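Local atomic coordinates of COBE (Pseudomonas aeruginosa, PDB entry 2W6K), a protein that takes part in cobalamin (vitamin B12) biosynthesis and resembles the C-terminal part of CbiG, its exact step not being settled. Residues Asp120-Lys125 against Ile133-Leu138; Leu11-Ile16 against Ala105-Leu110; Asp81-Leu86 against Gly98-Ala103. One frame throughout, in Å; residues are numbered along the deposited sequence. Where two conformers were deposited one is given.

How the interactions relate
Taken together, the three contacts show how bonding changes with depth in a small alpha/beta protein. Interaction 2 is wholly buried and purely apolar, laying helix 102-115 against central strand 12-18. Interaction 1 lies next to it in the same sheet, where strand 131-138 pairs with both strand 12-18 and edge strand 119-127; it is partly buried and held mainly by backbone hydrogen bonds, with leucines to either side. Interaction 3, furthest from the centre of the chain, ties the loop leading into the helix of interaction 2 to residues 81-86, through the Glu-83 carboxylate and two donors of Ser-100. One sulfate ion is shared by interactions 1 and 3.

Interaction 1. Residues Asp120-Lys125 against Ile133-Leu138; sequences DLLGAK and IALARL. With SO4 (sulfate ion), chain B.
The side chains of Leu-122 and Leu-135 cross obliquely, CD2 of Leu-122 lying 4.0 Å from Leu-135 CB. Leu-122 is also set obliquely to the side chain of Arg-137, the next residue but one along the strand. Leu-121 projects from the other face: its CG sits anti to the carbonyl carbon, and CD2 comes 4.1 Å from Ala-134 CB, on the face that helix 102-115 covers. Between these two layers runs an antiparallel beta hairpin in which Asp-120 and Arg-137 form a hydrogen-bonded pair and Leu-121 and Ala-136 the adjoining non-hydrogen-bonded one. Asp-120 N reaches Arg-137 O at 3.1 Å, and Arg-137 N returns to Asp-120 O at 3.0 Å, both in the carbonyl plane. Leu-122 N then meets Leu-135 O at 2.9 Å from 30° above that plane. Beyond it the first strand swings outward, and a water takes over the pairing, accepting from Leu-135 N at 2.8 Å and donating to Gly-123 O. The strands close up again at Lys-125, whose CB is 4.0 Å from Ala-134 CB; its extended chain leads away to NZ, which bonds to Ser-88 O and, at 2.9 Å, to sulfate O3.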
loop_
_atom_site.group_PDB
_atom_site.type_symbol
_atom_site.label_atom_id
_atom_site.label_comp_id
_atom_site.label_asym_id
_atom_site.label_seq_id
_atom_site.Cartn_x
_atom_site.Cartn_y
_atom_site.Cartn_z
ATOM N N ASP A 120 4.864 -9.805 -0.822
ATOM C CA ASP A 120 5.009 -9.960 0.627
ATOM C C ASP A 120 5.036 -8.578 1.260
ATOM O O ASP A 120 5.605 -7.623 0.705
ATOM C CB ASP A 120 6.314 -10.717 0.952
ATOM C CG ASP A 120 6.150 -12.235 0.954
ATOM O OD1 ASP A 120 5.039 -12.763 0.717
ATOM O OD2 ASP A 120 7.164 -12.913 1.223
ATOM N N LEU A 121 4.449 -8.455 2.442
ATOM C CA LEU A 121 4.626 -7.231 3.185
ATOM C C LEU A 121 6.031 -7.167 3.740
ATOM O O LEU A 121 6.572 -8.182 4.168
ATOM C CB LEU A 121 3.638 -7.199 4.336
ATOM C CG LEU A 121 2.172 -7.052 3.908
ATOM C CD1 LEU A 121 1.223 -7.521 5.009
ATOM C CD2 LEU A 121 1.915 -5.597 3.552
ATOM N N LEU A 122 6.606 -5.973 3.747
ATOM C CA LEU A 122 7.955 -5.752 4.330
ATOM C C LEU A 122 7.924 -5.872 5.838
ATOM O O LEU A 122 8.934 -6.215 6.493
ATOM C CB LEU A 122 8.460 -4.372 3.911
ATOM C CG LEU A 122 9.095 -4.344 2.521
ATOM C CD1 LEU A 122 8.085 -4.554 1.434
ATOM C CD2 LEU A 122 9.771 -2.998 2.401
ATOM N N GLY A 123 6.749 -5.615 6.409
ATOM C CA GLY A 123 6.573 -5.641 7.849
ATOM C C GLY A 123 5.163 -5.252 8.176
ATOM O O GLY A 123 4.400 -4.861 7.287
ATOM N N ALA A 124 4.805 -5.323 9.455
ATOM C CA ALA A 124 3.543 -4.789 9.913
ATOM C C ALA A 124 3.393 -3.296 9.567
ATOM O O ALA A 124 4.374 -2.547 9.527
ATOM C CB ALA A 124 3.436 -4.980 11.426
ATOM N N LYS A 125 2.158 -2.864 9.348
ATOM C CA LYS A 125 1.894 -1.455 9.015
ATOM C C LYS A 125 2.380 -0.554 10.133
ATOM O O LYS A 125 2.407 -0.964 11.312
ATOM C CB LYS A 125 0.407 -1.250 8.821
ATOM C CG LYS A 125 -0.349 -1.257 10.129
ATOM C CD LYS A 125 -1.830 -1.406 9.917
ATOM C CE LYS A 125 -2.525 -1.294 11.243
ATOM N NZ LYS A 125 -3.898 -1.839 11.187
ATOM N N ILE A 133 0.218 3.052 7.238
ATOM C CA ILE A 133 0.880 2.790 5.961
ATOM C C ILE A 133 1.590 1.432 5.994
ATOM O O ILE A 133 2.233 1.059 6.993
ATOM C CB ILE A 133 1.846 3.944 5.567
ATOM C CG1 ILE A 133 1.041 5.257 5.429
ATOM C CG2 ILE A 133 2.600 3.599 4.276
ATOM C CD1 ILE A 133 1.756 6.432 4.822
ATOM N N ALA A 134 1.434 0.651 4.927
ATOM C CA ALA A 134 2.170 -0.616 4.824
ATOM C C ALA A 134 2.906 -0.679 3.496
ATOM O O ALA A 134 2.497 -0.062 2.526
ATOM C CB ALA A 134 1.239 -1.809 4.954
ATOM N N LEU A 135 3.943 -1.484 3.458
ATOM C CA LEU A 135 4.758 -1.613 2.234
ATOM C C LEU A 135 4.767 -3.049 1.760
ATOM O O LEU A 135 4.910 -3.967 2.556
ATOM C CB LEU A 135 6.201 -1.131 2.485
ATOM C CG LEU A 135 6.381 0.283 3.057
ATOM C CD1 LEU A 135 7.877 0.497 3.371
ATOM C CD2 LEU A 135 5.872 1.301 2.048
ATOM N N ALA A 136 4.613 -3.242 0.456
ATOM C CA ALA A 136 4.685 -4.585 -0.108
ATOM C C ALA A 136 5.650 -4.591 -1.271
ATOM O O ALA A 136 5.769 -3.614 -2.015
ATOM C CB ALA A 136 3.294 -5.086 -0.557
ATOM N N ARG A 137 6.345 -5.714 -1.424
ATOM C CA ARG A 137 7.324 -5.886 -2.488
ATOM C C ARG A 137 7.117 -7.207 -3.225
ATOM O O ARG A 137 6.775 -8.224 -2.621
ATOM C CB ARG A 137 8.744 -5.815 -1.924
ATOM C CG ARG A 137 8.934 -6.577 -0.623
ATOM C CD ARG A 137 10.234 -7.365 -0.629
ATOM N NE ARG A 137 10.218 -8.453 0.344
ATOM C CZ ARG A 137 10.990 -8.500 1.426
ATOM N NH1 ARG A 137 11.843 -7.517 1.676
ATOM N NH2 ARG A 137 10.908 -9.529 2.257
ATOM N N LEU A 138 7.328 -7.174 -4.535
ATOM C CA LEU A 138 7.205 -8.332 -5.377
ATOM C C LEU A 138 8.333 -9.282 -5.002
ATOM O O LEU A 138 9.521 -8.941 -5.107
ATOM C CB LEU A 138 7.280 -7.908 -6.837
ATOM C CG LEU A 138 6.707 -8.878 -7.862
ATOM C CD1 LEU A 138 5.193 -9.115 -7.663
ATOM C CD2 LEU A 138 7.009 -8.357 -9.241
HETATM S S SO4 B . -5.776 0.244 8.215
HETATM O O1 SO4 B . -5.876 1.246 9.325
HETATM O O2 SO4 B . -7.115 -0.143 7.794
HETATM O O3 SO4 B . -5.075 -0.913 8.734
HETATM O O4 SO4 B . -5.064 0.847 7.126
HETATM O O HOH W 1 4.963 -2.552 5.798
#

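Interaction 2. Residues Leu11-Ile16 against Ala105-Leu110; sequences LLIAGI and AAALAL
Ile-13 gives up more surface to the contact than any other residue of the two segments, and its course explains the fit. Its CB points toward helix 105-110 and lies 3.9 Å from Ala-107 O. With CG1 anti to the carbonyl carbon (chi1 -59°), the CG2 branch is anti to the backbone N and meets the helix directly: it rests 3.9 Å from Ala-107 CA and 4.0 Å from Leu-110 CD2. CG1 carries the chain on to CD1, which reaches the same Leu-110 CD2 at 4.1 Å. The two side chains cross at about a right angle. Two residues along the strand, a CB on Gly-15 would point toward the helix and collide with Ala-107 N; its absence lets the CA atoms of Gly-15 and Ala-107 come to 4.2 Å, with Ala-107 CB 3.7 Å from Gly-15 N. The segment axes approach to 6.4 Å, running at 146°, a helix packed on the face of an alpha/beta sheet. No hydrogen bond crosses between the segments. The amides of Ile-13 and Gly-15 are spent on pairing with Ala-136 and Ala-134 of strand 131-138, so the helix is met mainly by methyl groups and the attraction is dispersive and hydrophobic.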
loop_
_atom_site.group_PDB
_atom_site.type_symbol
_atom_site.label_atom_id
_atom_site.label_comp_id
_atom_site.label_asym_id
_atom_site.label_seq_id
_atom_site.Cartn_x
_atom_site.Cartn_y
_atom_site.Cartn_z
ATOM N N LEU A 11 9.159 -4.078 -7.708
ATOM C CA LEU A 11 8.169 -3.087 -7.357
ATOM C C LEU A 11 7.932 -2.944 -5.870
ATOM O O LEU A 11 8.004 -3.907 -5.108
ATOM C CB LEU A 11 6.876 -3.235 -8.143
ATOM C CG LEU A 11 5.967 -4.426 -8.189
ATOM C CD1 LEU A 11 4.911 -4.307 -7.119
ATOM C CD2 LEU A 11 5.338 -4.395 -9.562
ATOM N N LEU A 12 7.656 -1.712 -5.480
ATOM C CA LEU A 12 7.451 -1.392 -4.086
ATOM C C LEU A 12 6.177 -0.565 -4.024
ATOM O O LEU A 12 6.079 0.498 -4.672
ATOM C CB LEU A 12 8.621 -0.568 -3.593
ATOM C CG LEU A 12 8.485 -0.090 -2.142
ATOM C CD1 LEU A 12 8.501 -1.262 -1.147
ATOM C CD2 LEU A 12 9.615 0.911 -1.869
ATOM N N ILE A 13 5.215 -1.052 -3.245
ATOM C CA ILE A 13 3.901 -0.431 -3.160
ATOM C C ILE A 13 3.643 0.029 -1.741
ATOM O O ILE A 13 3.918 -0.719 -0.813
ATOM C CB ILE A 13 2.792 -1.424 -3.520
ATOM C CG1 ILE A 13 2.973 -1.998 -4.949
ATOM C CG2 ILE A 13 1.398 -0.797 -3.366
ATOM C CD1 ILE A 13 2.982 -0.926 -6.037
ATOM N N ALA A 14 3.073 1.218 -1.593
ATOM C CA ALA A 14 2.644 1.660 -0.246
ATOM C C ALA A 14 1.131 1.643 -0.187
ATOM O O ALA A 14 0.504 2.327 -0.985
ATOM C CB ALA A 14 3.144 3.052 0.044
ATOM N N GLY A 15 0.556 0.899 0.773
ATOM C CA GLY A 15 -0.881 0.876 0.996
ATOM C C GLY A 15 -1.202 1.847 2.115
ATOM O O GLY A 15 -0.426 1.971 3.079
ATOM N N ILE A 16 -2.300 2.583 1.972
ATOM C CA ILE A 16 -2.601 3.655 2.936
ATOM C C ILE A 16 -4.069 3.600 3.323
ATOM O O ILE A 16 -4.926 3.488 2.455
ATOM C CB ILE A 16 -2.307 5.060 2.324
ATOM C CG1 ILE A 16 -0.826 5.174 1.937
ATOM C CG2 ILE A 16 -2.740 6.195 3.342
ATOM C CD1 ILE A 16 -0.373 6.545 1.318
ATOM N N ALA A 105 -3.735 -4.828 3.129
ATOM C CA ALA A 105 -4.424 -5.514 2.015
ATOM C C ALA A 105 -4.250 -4.793 0.707
ATOM O O ALA A 105 -4.038 -5.450 -0.304
ATOM C CB ALA A 105 -5.907 -5.721 2.316
ATOM N N ALA A 106 -4.293 -3.454 0.719
ATOM C CA ALA A 106 -4.184 -2.691 -0.548
ATOM C C ALA A 106 -2.761 -2.793 -1.114
ATOM O O ALA A 106 -2.565 -2.919 -2.336
ATOM C CB ALA A 106 -4.615 -1.240 -0.383
ATOM N N ALA A 107 -1.781 -2.790 -0.221
ATOM C CA ALA A 107 -0.385 -2.935 -0.632
ATOM C C ALA A 107 -0.162 -4.280 -1.341
ATOM O O ALA A 107 0.377 -4.313 -2.455
ATOM C CB ALA A 107 0.569 -2.750 0.566
ATOM N N LEU A 108 -0.586 -5.375 -0.706
ATOM C CA LEU A 108 -0.429 -6.694 -1.275
ATOM C C LEU A 108 -1.182 -6.795 -2.604
ATOM O O LEU A 108 -0.620 -7.273 -3.602
ATOM C CB LEU A 108 -0.943 -7.739 -0.291
ATOM C CG LEU A 108 -0.030 -8.022 0.899
ATOM C CD1 LEU A 108 -0.800 -8.872 1.898
ATOM C CD2 LEU A 108 1.248 -8.727 0.407
ATOM N N ALA A 109 -2.448 -6.373 -2.602
ATOM C CA ALA A 109 -3.334 -6.480 -3.783
ATOM C C ALA A 109 -2.778 -5.790 -5.003
ATOM O O ALA A 109 -2.700 -6.402 -6.080
ATOM C CB ALA A 109 -4.750 -5.981 -3.459
ATOM N N LEU A 110 -2.343 -4.540 -4.845
ATOM C CA LEU A 110 -1.813 -3.797 -5.964
ATOM C C LEU A 110 -0.480 -4.389 -6.427
ATOM O O LEU A 110 -0.232 -4.480 -7.634
ATOM C CB LEU A 110 -1.666 -2.305 -5.632
ATOM C CG LEU A 110 -1.241 -1.434 -6.813
ATOM C CD1 LEU A 110 -2.305 -1.519 -7.955
ATOM C CD2 LEU A 110 -1.030 0.000 -6.399
#

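Interaction 3. Residues Asp81-Leu86 against Gly98-Ala103; sequences DYEPRL and GCSSVA. With SO4 (sulfate ion), chain B.
An anion-binding site at the N-terminus of helix 102-115 adjoins this contact, in which the Glu-83 carboxylate holds the loop that leads into the helix. Gly-98, with positive phi, ends helix 91-97, and the chain then runs through Cys-99 to Ser-100, where Glu-83 takes hold. The glutamate chain bends at chi2 (-54°), which brings its end nearer to the serine than its stem. Both oxygens then act through their syn lone pairs: OE1 accepts from Ser-100 N at 2.7 Å, nearly straight at 168°, and OE2 accepts from Ser-100 OG at 2.8 Å. The serine can offer both donors because its OG stands beside its own backbone N (chi1 -66°). Two such bonds fix the rotation of the carboxylate and would probably favour its ionised form. Beside this pair Leu-86, which follows directly on the 3-10 turn 83-85, points toward residues 98-103, its CD1 methyl 3.9 Å from Ser-100 CB and 3.6 Å from Ser-101 N. Ser-101 is the N-cap: its OG bonds to Glu-104 N and donates to sulfate O3 at 2.8 Å. The first helical amides add to the grip, Val-102 N to O2 at 2.8 Å and Ala-103 N to O4 at 2.9 Å, and Lys-125 completes the site. The sulfate probably comes from the crystallisation liquor, but a serine N-cap followed by helix amides that turn their N-H groups to an anion is a typical helix-N-terminal anion site.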
loop_
_atom_site.group_PDB
_atom_site.type_symbol
_atom_site.label_atom_id
_atom_site.label_comp_id
_atom_site.label_asym_id
_atom_site.label_seq_id
_atom_site.Cartn_x
_atom_site.Cartn_y
_atom_site.Cartn_z
ATOM N N ASP A 81 -9.638 -10.833 -0.432
ATOM C CA ASP A 81 -8.813 -11.972 -0.842
ATOM C C ASP A 81 -7.527 -12.127 -0.008
ATOM O O ASP A 81 -6.951 -13.216 0.037
ATOM C CB ASP A 81 -8.433 -11.865 -2.316
ATOM C CG ASP A 81 -9.578 -12.229 -3.268
ATOM O OD1 ASP A 81 -10.581 -12.839 -2.832
ATOM O OD2 ASP A 81 -9.441 -11.922 -4.474
ATOM N N TYR A 82 -7.097 -11.047 0.650
ATOM C CA TYR A 82 -5.794 -11.000 1.347
ATOM C C TYR A 82 -5.912 -11.088 2.877
ATOM O O TYR A 82 -4.905 -11.093 3.592
ATOM C CB TYR A 82 -5.009 -9.744 0.902
ATOM C CG TYR A 82 -4.626 -9.809 -0.563
ATOM C CD1 TYR A 82 -3.421 -10.400 -0.955
ATOM C CD2 TYR A 82 -5.492 -9.344 -1.557
ATOM C CE1 TYR A 82 -3.072 -10.501 -2.281
ATOM C CE2 TYR A 82 -5.158 -9.457 -2.899
ATOM C CZ TYR A 82 -3.938 -10.024 -3.251
ATOM O OH TYR A 82 -3.556 -10.142 -4.569
ATOM N N GLU A 83 -7.145 -11.201 3.368
ATOM C CA GLU A 83 -7.429 -11.402 4.785
ATOM C C GLU A 83 -6.502 -12.389 5.501
ATOM O O GLU A 83 -5.993 -12.080 6.589
ATOM C CB GLU A 83 -8.876 -11.871 4.967
ATOM C CG GLU A 83 -9.895 -10.772 5.084
ATOM C CD GLU A 83 -9.551 -9.774 6.178
ATOM O OE1 GLU A 83 -9.538 -8.580 5.866
ATOM O OE2 GLU A 83 -9.294 -10.194 7.328
ATOM N N PRO A 84 -6.324 -13.606 4.934
ATOM C CA PRO A 84 -5.507 -14.628 5.595
ATOM C C PRO A 84 -4.035 -14.261 5.733
ATOM O O PRO A 84 -3.304 -14.931 6.471
ATOM C CB PRO A 84 -5.618 -15.839 4.647
ATOM C CG PRO A 84 -6.838 -15.606 3.851
ATOM C CD PRO A 84 -6.941 -14.125 3.690
ATOM N N ARG A 85 -3.614 -13.214 5.023
ATOM C CA ARG A 85 -2.208 -12.848 4.967
ATOM C C ARG A 85 -1.890 -11.583 5.742
ATOM O O ARG A 85 -0.741 -11.223 5.867
ATOM C CB ARG A 85 -1.754 -12.698 3.519
ATOM C CG ARG A 85 -1.805 -13.991 2.726
ATOM C CD ARG A 85 -1.753 -13.711 1.247
ATOM N NE ARG A 85 -0.416 -13.282 0.833
ATOM C CZ ARG A 85 -0.076 -12.949 -0.410
ATOM N NH1 ARG A 85 1.167 -12.573 -0.674
ATOM N NH2 ARG A 85 -0.969 -12.990 -1.386
ATOM N N LEU A 86 -2.911 -10.925 6.283
ATOM C CA LEU A 86 -2.696 -9.665 6.990
ATOM C C LEU A 86 -1.968 -9.837 8.311
ATOM O O LEU A 86 -2.059 -10.883 8.972
ATOM C CB LEU A 86 -4.036 -8.933 7.213
ATOM C CG LEU A 86 -4.793 -8.696 5.901
ATOM C CD1 LEU A 86 -6.068 -7.909 6.193
ATOM C CD2 LEU A 86 -3.974 -8.003 4.812
ATOM N N GLY A 98 -15.121 -4.006 5.764
ATOM C CA GLY A 98 -15.138 -5.469 5.632
ATOM C C GLY A 98 -13.746 -6.075 5.550
ATOM O O GLY A 98 -13.582 -7.307 5.561
ATOM N N CYS A 99 -12.740 -5.200 5.478
ATOM C CA CYS A 99 -11.334 -5.596 5.325
ATOM C C CYS A 99 -10.621 -5.268 6.629
ATOM O O CYS A 99 -10.818 -4.175 7.171
ATOM C CB CYS A 99 -10.711 -4.804 4.163
ATOM S SG CYS A 99 -8.895 -4.677 4.126
ATOM N N SER A 100 -9.787 -6.188 7.125
ATOM C CA SER A 100 -9.144 -6.009 8.452
ATOM C C SER A 100 -7.990 -5.004 8.479
ATOM O O SER A 100 -7.580 -4.544 9.537
ATOM C CB SER A 100 -8.651 -7.354 9.006
ATOM O OG SER A 100 -9.778 -8.193 9.270
ATOM N N SER A 101 -7.409 -4.723 7.324
ATOM C CA SER A 101 -6.374 -3.674 7.252
ATOM C C SER A 101 -6.317 -3.168 5.858
ATOM O O SER A 101 -5.865 -3.896 4.972
ATOM C CB SER A 101 -4.980 -4.161 7.670
ATOM O OG SER A 101 -4.044 -3.108 7.423
ATOM N N VAL A 102 -6.780 -1.937 5.643
ATOM C CA VAL A 102 -6.769 -1.346 4.312
ATOM C C VAL A 102 -5.337 -1.200 3.833
ATOM O O VAL A 102 -5.047 -1.505 2.679
ATOM C CB VAL A 102 -7.524 0.011 4.265
ATOM C CG1 VAL A 102 -7.226 0.772 2.980
ATOM C CG2 VAL A 102 -9.010 -0.240 4.445
ATOM N N ALA A 103 -4.459 -0.705 4.700
ATOM C CA ALA A 103 -3.067 -0.450 4.257
ATOM C C ALA A 103 -2.383 -1.742 3.827
ATOM O O ALA A 103 -1.739 -1.809 2.777
ATOM C CB ALA A 103 -2.277 0.220 5.369
HETATM S S SO4 B . -5.776 0.244 8.215
HETATM O O1 SO4 B . -5.876 1.246 9.325
HETATM O O2 SO4 B . -7.115 -0.143 7.794
HETATM O O3 SO4 B . -5.075 -0.913 8.734
HETATM O O4 SO4 B . -5.064 0.847 7.126
#